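Sulfur oxidation protein SOXB (Thermus thermophilus, PDB 2WDD) is a dimanganese thiosulfohydrolase of the sulfur oxidation (Sox) pathway, hydrolysing the sulfur-sulfur bond of a cysteine S-thiosulfonate to release sulfate. Local coordinates at residues A[105-108]-A[109-113]; A[158-162]-A[163-167]. All coordinates share one frame; numbering follows the deposited sequence.

Contact 1: residues A[105-108]-A[109-113]; sequences GALT and ALIRD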
ATOM      1  N   GLY A 105       4.190 -14.839  10.557  1.00 14.21           N
ATOM      2  CA  GLY A 105       3.860 -16.100  11.197  1.00 14.38           C
ATOM      3  C   GLY A 105       2.402 -16.454  10.988  1.00 16.19           C
ATOM      4  O   GLY A 105       2.067 -17.510  10.442  1.00 15.69           O
ATOM      5  N   ALA A 106       1.522 -15.546  11.398  1.00 13.19           N
ATOM      6  CA  ALA A 106       0.087 -15.772  11.261  1.00 13.03           C
ATOM      7  C   ALA A 106      -0.376 -15.872   9.806  1.00 15.45           C
ATOM      8  O   ALA A 106      -1.226 -16.699   9.479  1.00 14.82           O
ATOM      9  CB  ALA A 106      -0.690 -14.707  12.001  1.00 13.63           C
ATOM     10  N   LEU A 107       0.180 -15.037   8.929  1.00 13.37           N
ATOM     11  CA  LEU A 107      -0.200 -15.090   7.516  1.00 12.25           C
ATOM     12  C   LEU A 107       0.180 -16.456   6.944  1.00 14.85           C
ATOM     13  O   LEU A 107      -0.577 -17.060   6.186  1.00 12.69           O
ATOM     14  CB  LEU A 107       0.446 -13.940   6.726  1.00 11.44           C
ATOM     15  CG  LEU A 107       0.243 -13.899   5.204  1.00 14.02           C
ATOM     16  CD1 LEU A 107      -1.241 -13.880   4.824  1.00 13.05           C
ATOM     17  CD2 LEU A 107       0.979 -12.724   4.571  1.00 14.58           C
ATOM     18  N   THR A 108       1.347 -16.958   7.340  1.00 13.44           N
ATOM     19  CA  THR A 108       1.787 -18.286   6.896  1.00 13.26           C
ATOM     20  C   THR A 108       0.859 -19.374   7.429  1.00 18.08           C
ATOM     21  O   THR A 108       0.455 -20.271   6.686  1.00 17.85           O
ATOM     22  CB  THR A 108       3.228 -18.546   7.320  1.00 16.17           C
ATOM     23  OG1 THR A 108       4.075 -17.551   6.739  1.00 17.78           O
ATOM     24  CG2 THR A 108       3.680 -19.927   6.864  1.00 14.44           C
ATOM     25  N   ALA A 109       0.513 -19.289   8.710  1.00 15.64           N
ATOM     26  CA  ALA A 109      -0.382 -20.270   9.322  1.00 15.97           C
ATOM     27  C   ALA A 109      -1.715 -20.321   8.574  1.00 19.64           C
ATOM     28  O   ALA A 109      -2.242 -21.401   8.281  1.00 19.76           O
ATOM     29  CB  ALA A 109      -0.613 -19.934  10.796  1.00 16.63           C
ATOM     30  N   LEU A 110      -2.246 -19.146   8.249  1.00 15.19           N
ATOM     31  CA  LEU A 110      -3.510 -19.055   7.529  1.00 14.80           C
ATOM     32  C   LEU A 110      -3.409 -19.603   6.105  1.00 17.27           C
ATOM     33  O   LEU A 110      -4.257 -20.378   5.664  1.00 17.33           O
ATOM     34  CB  LEU A 110      -4.010 -17.608   7.515  1.00 14.17           C
ATOM     35  CG  LEU A 110      -5.362 -17.382   6.830  1.00 17.17           C
ATOM     36  CD1 LEU A 110      -6.424 -18.321   7.412  1.00 17.37           C
ATOM     37  CD2 LEU A 110      -5.773 -15.927   6.988  1.00 17.27           C
ATOM     38  N   ILE A 111      -2.374 -19.203   5.371  1.00 13.95           N
ATOM     39  CA  ILE A 111      -2.195 -19.692   4.010  1.00 12.64           C
ATOM     40  C   ILE A 111      -2.098 -21.216   4.025  1.00 18.10           C
ATOM     41  O   ILE A 111      -2.708 -21.893   3.200  1.00 17.70           O
ATOM     42  CB  ILE A 111      -0.938 -19.068   3.354  1.00 14.28           C
ATOM     43  CG1 ILE A 111      -1.163 -17.576   3.092  1.00 12.82           C
ATOM     44  CG2 ILE A 111      -0.561 -19.806   2.063  1.00 14.49           C
ATOM     45  CD1 ILE A 111       0.099 -16.815   2.720  1.00 15.13           C
ATOM     46  N   ARG A 112      -1.314 -21.749   4.954  1.00 17.55           N
ATOM     47  CA  ARG A 112      -1.137 -23.198   5.035  1.00 17.67           C
ATOM     48  C   ARG A 112      -2.443 -23.898   5.382  1.00 22.24           C
ATOM     49  O   ARG A 112      -2.764 -24.946   4.824  1.00 22.84           O
ATOM     50  CB  ARG A 112      -0.051 -23.547   6.052  1.00 17.58           C
ATOM     51  CG  ARG A 112       1.338 -23.298   5.520  1.00 19.19           C
ATOM     52  CD  ARG A 112       2.387 -23.578   6.559  1.00 21.08           C
ATOM     53  NE  ARG A 112       3.719 -23.292   6.042  1.00 20.78           N
ATOM     54  CZ  ARG A 112       4.802 -23.168   6.799  1.00 20.64           C
ATOM     55  NH1 ARG A 112       4.711 -23.312   8.112  1.00 18.79           N
ATOM     56  NH2 ARG A 112       5.972 -22.900   6.240  1.00 18.47           N
ATOM     57  N   ASP A 113      -3.192 -23.314   6.305  1.00 19.75           N
ATOM     58  CA  ASP A 113      -4.475 -23.882   6.713  1.00 19.58           C
ATOM     59  C   ASP A 113      -5.379 -24.007   5.491  1.00 23.34           C
ATOM     60  O   ASP A 113      -5.912 -25.076   5.193  1.00 22.95           O
ATOM     61  CB  ASP A 113      -5.133 -22.984   7.763  1.00 21.14           C
ATOM     62  CG  ASP A 113      -6.522 -23.458   8.153  1.00 29.87           C
ATOM     63  OD1 ASP A 113      -6.614 -24.396   8.970  1.00 31.52           O
ATOM     64  OD2 ASP A 113      -7.516 -22.849   7.702  1.00 30.59           O
TER

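Contact 2: residues A[158-162]-A[163-167]; sequences DHMVS and HWEWT. With MN (manganese (II) ion), chain H.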
ATOM      1  N   ASP A 158       3.777 -18.832  -5.236  1.00 12.27           N
ATOM      2  CA  ASP A 158       3.901 -19.274  -6.624  1.00 12.13           C
ATOM      3  C   ASP A 158       4.283 -18.167  -7.596  1.00 14.44           C
ATOM      4  O   ASP A 158       5.056 -18.391  -8.530  1.00 14.32           O
ATOM      5  CB  ASP A 158       2.608 -19.922  -7.086  1.00 13.21           C
ATOM      6  CG  ASP A 158       2.321 -21.206  -6.357  1.00 18.21           C
ATOM      7  OD1 ASP A 158       3.145 -22.144  -6.453  1.00 21.14           O
ATOM      8  OD2 ASP A 158       1.321 -21.259  -5.625  1.00 16.54           O
ATOM      9  N   HIS A 159       3.709 -16.984  -7.410  1.00 11.10           N
ATOM     10  CA  HIS A 159       4.008 -15.854  -8.280  1.00 10.50           C
ATOM     11  C   HIS A 159       3.994 -14.559  -7.496  1.00 13.24           C
ATOM     12  O   HIS A 159       3.321 -14.451  -6.471  1.00 12.10           O
ATOM     13  CB  HIS A 159       2.950 -15.704  -9.372  1.00 10.94           C
ATOM     14  CG  HIS A 159       2.902 -16.846 -10.338  1.00 13.76           C
ATOM     15  ND1 HIS A 159       3.970 -17.180 -11.145  1.00 15.45           N
ATOM     16  CD2 HIS A 159       1.899 -17.697 -10.664  1.00 16.11           C
ATOM     17  CE1 HIS A 159       3.635 -18.207 -11.909  1.00 15.57           C
ATOM     18  NE2 HIS A 159       2.382 -18.532 -11.644  1.00 15.71           N
ATOM     19  N   MET A 160       4.704 -13.561  -8.017  1.00 10.74           N
ATOM     20  CA  MET A 160       4.640 -12.218  -7.467  1.00 10.09           C
ATOM     21  C   MET A 160       4.866 -11.233  -8.601  1.00 11.07           C
ATOM     22  O   MET A 160       5.389 -11.592  -9.676  1.00 10.34           O
ATOM     23  CB  MET A 160       5.657 -11.983  -6.349  1.00 12.17           C
ATOM     24  CG  MET A 160       7.021 -11.502  -6.823  1.00 14.01           C
ATOM     25  SD  MET A 160       8.167 -11.157  -5.409  1.00 15.60           S
ATOM     26  CE  MET A 160       7.643  -9.479  -4.940  1.00 13.06           C
ATOM     27  N   VAL A 161       4.403 -10.004  -8.382  1.00  8.66           N
ATOM     28  CA  VAL A 161       4.657  -8.888  -9.273  1.00  7.60           C
ATOM     29  C   VAL A 161       5.366  -7.821  -8.426  1.00 10.64           C
ATOM     30  O   VAL A 161       5.752  -8.101  -7.279  1.00 10.27           O
ATOM     31  CB  VAL A 161       3.413  -8.383 -10.016  1.00 11.23           C
ATOM     32  CG1 VAL A 161       2.884  -9.487 -10.942  1.00 11.35           C
ATOM     33  CG2 VAL A 161       2.328  -7.912  -9.054  1.00 11.41           C
ATOM     34  N   SER A 162       5.554  -6.622  -8.970  1.00  9.31           N
ATOM     35  CA  SER A 162       6.367  -5.663  -8.232  1.00  8.74           C
ATOM     36  C   SER A 162       6.040  -4.184  -8.345  1.00 10.76           C
ATOM     37  O   SER A 162       5.342  -3.739  -9.243  1.00  9.79           O
ATOM     38  CB  SER A 162       7.815  -5.837  -8.696  1.00 10.97           C
ATOM     39  OG  SER A 162       7.971  -5.298 -10.006  1.00 10.93           O
ATOM     40  N   HIS A 163       6.630  -3.438  -7.414  1.00  8.76           N
ATOM     41  CA  HIS A 163       6.599  -1.988  -7.390  1.00  7.76           C
ATOM     42  C   HIS A 163       7.761  -1.485  -6.527  1.00 10.21           C
ATOM     43  O   HIS A 163       8.856  -1.219  -7.054  1.00  9.94           O
ATOM     44  CB  HIS A 163       5.263  -1.413  -6.932  1.00  7.85           C
ATOM     45  CG  HIS A 163       5.311   0.066  -6.675  1.00  9.25           C
ATOM     46  ND1 HIS A 163       4.347   0.724  -5.944  1.00 10.14           N
ATOM     47  CD2 HIS A 163       6.236   1.001  -7.007  1.00  9.24           C
ATOM     48  CE1 HIS A 163       4.665   2.004  -5.847  1.00  9.58           C
ATOM     49  NE2 HIS A 163       5.812   2.198  -6.477  1.00  9.58           N
ATOM     50  N   TRP A 164       7.560  -1.411  -5.206  1.00  8.92           N
ATOM     51  CA  TRP A 164       8.615  -0.903  -4.314  1.00  8.84           C
ATOM     52  C   TRP A 164       9.864  -1.764  -4.270  1.00 11.43           C
ATOM     53  O   TRP A 164      10.911  -1.313  -3.823  1.00 10.83           O
ATOM     54  CB  TRP A 164       8.092  -0.649  -2.895  1.00  8.18           C
ATOM     55  CG  TRP A 164       7.380   0.669  -2.766  1.00  8.36           C
ATOM     56  CD1 TRP A 164       6.065   0.929  -3.042  1.00 10.87           C
ATOM     57  CD2 TRP A 164       7.931   1.884  -2.264  1.00  8.00           C
ATOM     58  NE1 TRP A 164       5.776   2.251  -2.788  1.00  9.87           N
ATOM     59  CE2 TRP A 164       6.912   2.858  -2.305  1.00 10.90           C
ATOM     60  CE3 TRP A 164       9.207   2.255  -1.821  1.00  9.38           C
ATOM     61  CZ2 TRP A 164       7.133   4.185  -1.933  1.00 10.69           C
ATOM     62  CZ3 TRP A 164       9.414   3.574  -1.440  1.00 10.69           C
ATOM     63  CH2 TRP A 164       8.386   4.517  -1.503  1.00 11.08           C
ATOM     64  N   GLU A 165       9.754  -3.000  -4.744  1.00  8.79           N
ATOM     65  CA  GLU A 165      10.894  -3.904  -4.810  1.00  9.03           C
ATOM     66  C   GLU A 165      12.065  -3.203  -5.496  1.00 11.17           C
ATOM     67  O   GLU A 165      13.231  -3.362  -5.104  1.00 10.04           O
ATOM     68  CB  GLU A 165      10.503  -5.103  -5.680  1.00 10.15           C
ATOM     69  CG  GLU A 165       9.756  -6.209  -4.938  1.00 12.17           C
ATOM     70  CD  GLU A 165       8.354  -5.829  -4.457  1.00 11.02           C
ATOM     71  OE1 GLU A 165       7.678  -5.007  -5.118  1.00 10.90           O
ATOM     72  OE2 GLU A 165       7.924  -6.440  -3.453  1.00 12.41           O
ATOM     73  N   TRP A 166      11.751  -2.436  -6.532  1.00  9.72           N
ATOM     74  CA  TRP A 166      12.792  -1.769  -7.300  1.00 10.11           C
ATOM     75  C   TRP A 166      13.586  -0.708  -6.560  1.00 12.07           C
ATOM     76  O   TRP A 166      14.605  -0.250  -7.075  1.00 11.48           O
ATOM     77  CB  TRP A 166      12.234  -1.234  -8.608  1.00 10.17           C
ATOM     78  CG  TRP A 166      11.744  -2.365  -9.465  1.00 11.11           C
ATOM     79  CD1 TRP A 166      10.465  -2.834  -9.541  1.00 13.76           C
ATOM     80  CD2 TRP A 166      12.551  -3.267 -10.235  1.00 10.86           C
ATOM     81  NE1 TRP A 166      10.419  -3.961 -10.332  1.00 12.87           N
ATOM     82  CE2 TRP A 166      11.685  -4.244 -10.775  1.00 13.66           C
ATOM     83  CE3 TRP A 166      13.917  -3.337 -10.533  1.00 12.20           C
ATOM     84  CZ2 TRP A 166      12.134  -5.259 -11.623  1.00 13.02           C
ATOM     85  CZ3 TRP A 166      14.364  -4.366 -11.350  1.00 13.63           C
ATOM     86  CH2 TRP A 166      13.473  -5.305 -11.895  1.00 13.89           C
ATOM     87  N   THR A 167      13.128  -0.304  -5.372  1.00  9.85           N
ATOM     88  CA  THR A 167      13.867   0.699  -4.605  1.00  8.97           C
ATOM     89  C   THR A 167      15.087   0.073  -3.943  1.00 12.82           C
ATOM     90  O   THR A 167      15.868   0.762  -3.286  1.00 12.14           O
ATOM     91  CB  THR A 167      12.985   1.477  -3.607  1.00 11.11           C
ATOM     92  OG1 THR A 167      12.477   0.594  -2.607  1.00 10.41           O
ATOM     93  CG2 THR A 167      11.837   2.170  -4.333  1.00 12.29           C
TER
HETATM   94 MN    MN H1581       2.555  -0.002  -4.822  0.90  7.88          MN
HETATM   95  O   HOH W   1       1.393   0.521  -3.135  0.75  7.96           O

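Contact 1: residues A[105-108]-A[109-113]
Two successive turns of the alpha-helix 104-120 meet here, and residues 105-108 bond to 109-112 in the i to i+4 pattern. Gly105 O, Ala106 O, Leu107 O and Thr108 O accept from the amides of Ala109, Leu110, Ile111 and Arg112. The Arg112 N to Thr108 O bond is 2.9 Å. On one side of the helix Thr108 and Arg112 run side by side. With OG1 beside the backbone N (chi1 -60°), Thr108 points its methyl CG2 over the centre of one guanidinium face, 3.4 Å from Arg112 CZ. Thr108 OG1 turns instead to Met104 O and Trp151 NE1. The Arg112 chain is extended from CG to NE, and Arg112 NH2 makes a salt bridge to Asp344 OD2 and a hydrogen bond to Leu154 O. A leucine in place of Arg112 would probably leave Asp344 without this salt-bridge partner and Thr108 CG2 without its flat cover. On another side Leu107 and Ile111 cross at an angle, with Leu107 CG 3.8 Å from Ile111 CD1. This pair packs on Phe34 of strand 29-34. Leu110 and Ile111 rest on Leu312 of strand 311-320, while Thr108 and Ile111 touch Val155 of helix 146-155.

Contact 2: residues A[158-162]-A[163-167]
Residues 159-162 run extended after Asp158, with a short, loosely paired strand at 159-160, and at His163 the chain turns into the 3-10 segment 164-167. Trp166 N bonds to His163 O, and Trp164 O accepts from both N and OG1 of Thr167. Glu165 folds back over the turn. Its chain bends at chi2 (68°), and Glu165 OE1 accepts from His163 N at 3.0 Å, nearly straight on the C-O axis. Glu165 OE2 accepts from Thr133 N and has Met160 CE 3.4 Å away, coming from the other side. Ser162 OG accepts from Trp166 NE1 at 2.8 Å, near the indole plane, and also bonds to Ser218 OG. The His163 ring swings clear of its own backbone N (chi1 170°), which brings His163 ND1 to manganese at 2.2 Å. Water 1 is on the same ion, and Asp132, His263 and His286 complete the site. Trp164 CD1 lies over one face of the His163 ring, toward its rim, and His163 NE2 bonds to His226. These grips probably help fix the ring's rotation. Strand 159-160 lies between strands 124-129 and 183-184, with His159 and Val161 against Leu261 of strand 257-262. His163 follows this strand in a probably metallophosphoesterase-like domain.

The two contacts come in series along the chain. Their centres are 21 Å apart, and their nearest atoms are about 8 Å apart without touching. Both involve the same sheet: helix 104-120 packs on strands 29-34 and 311-320, and 158-162 supplies strand 159-160. Contact 2 is part of the dimanganese centre through His163. A sulfate ion, probably from the crystallisation liquor, lies next to Trp164. Contact 1 stands back from this centre, with the side chain of Leu107 about 13 Å from a manganese ion and about 10 Å from the side chain of the metal ligand Asp36. Contact 1 is thus helix packing, and contact 2 belongs to the metal site.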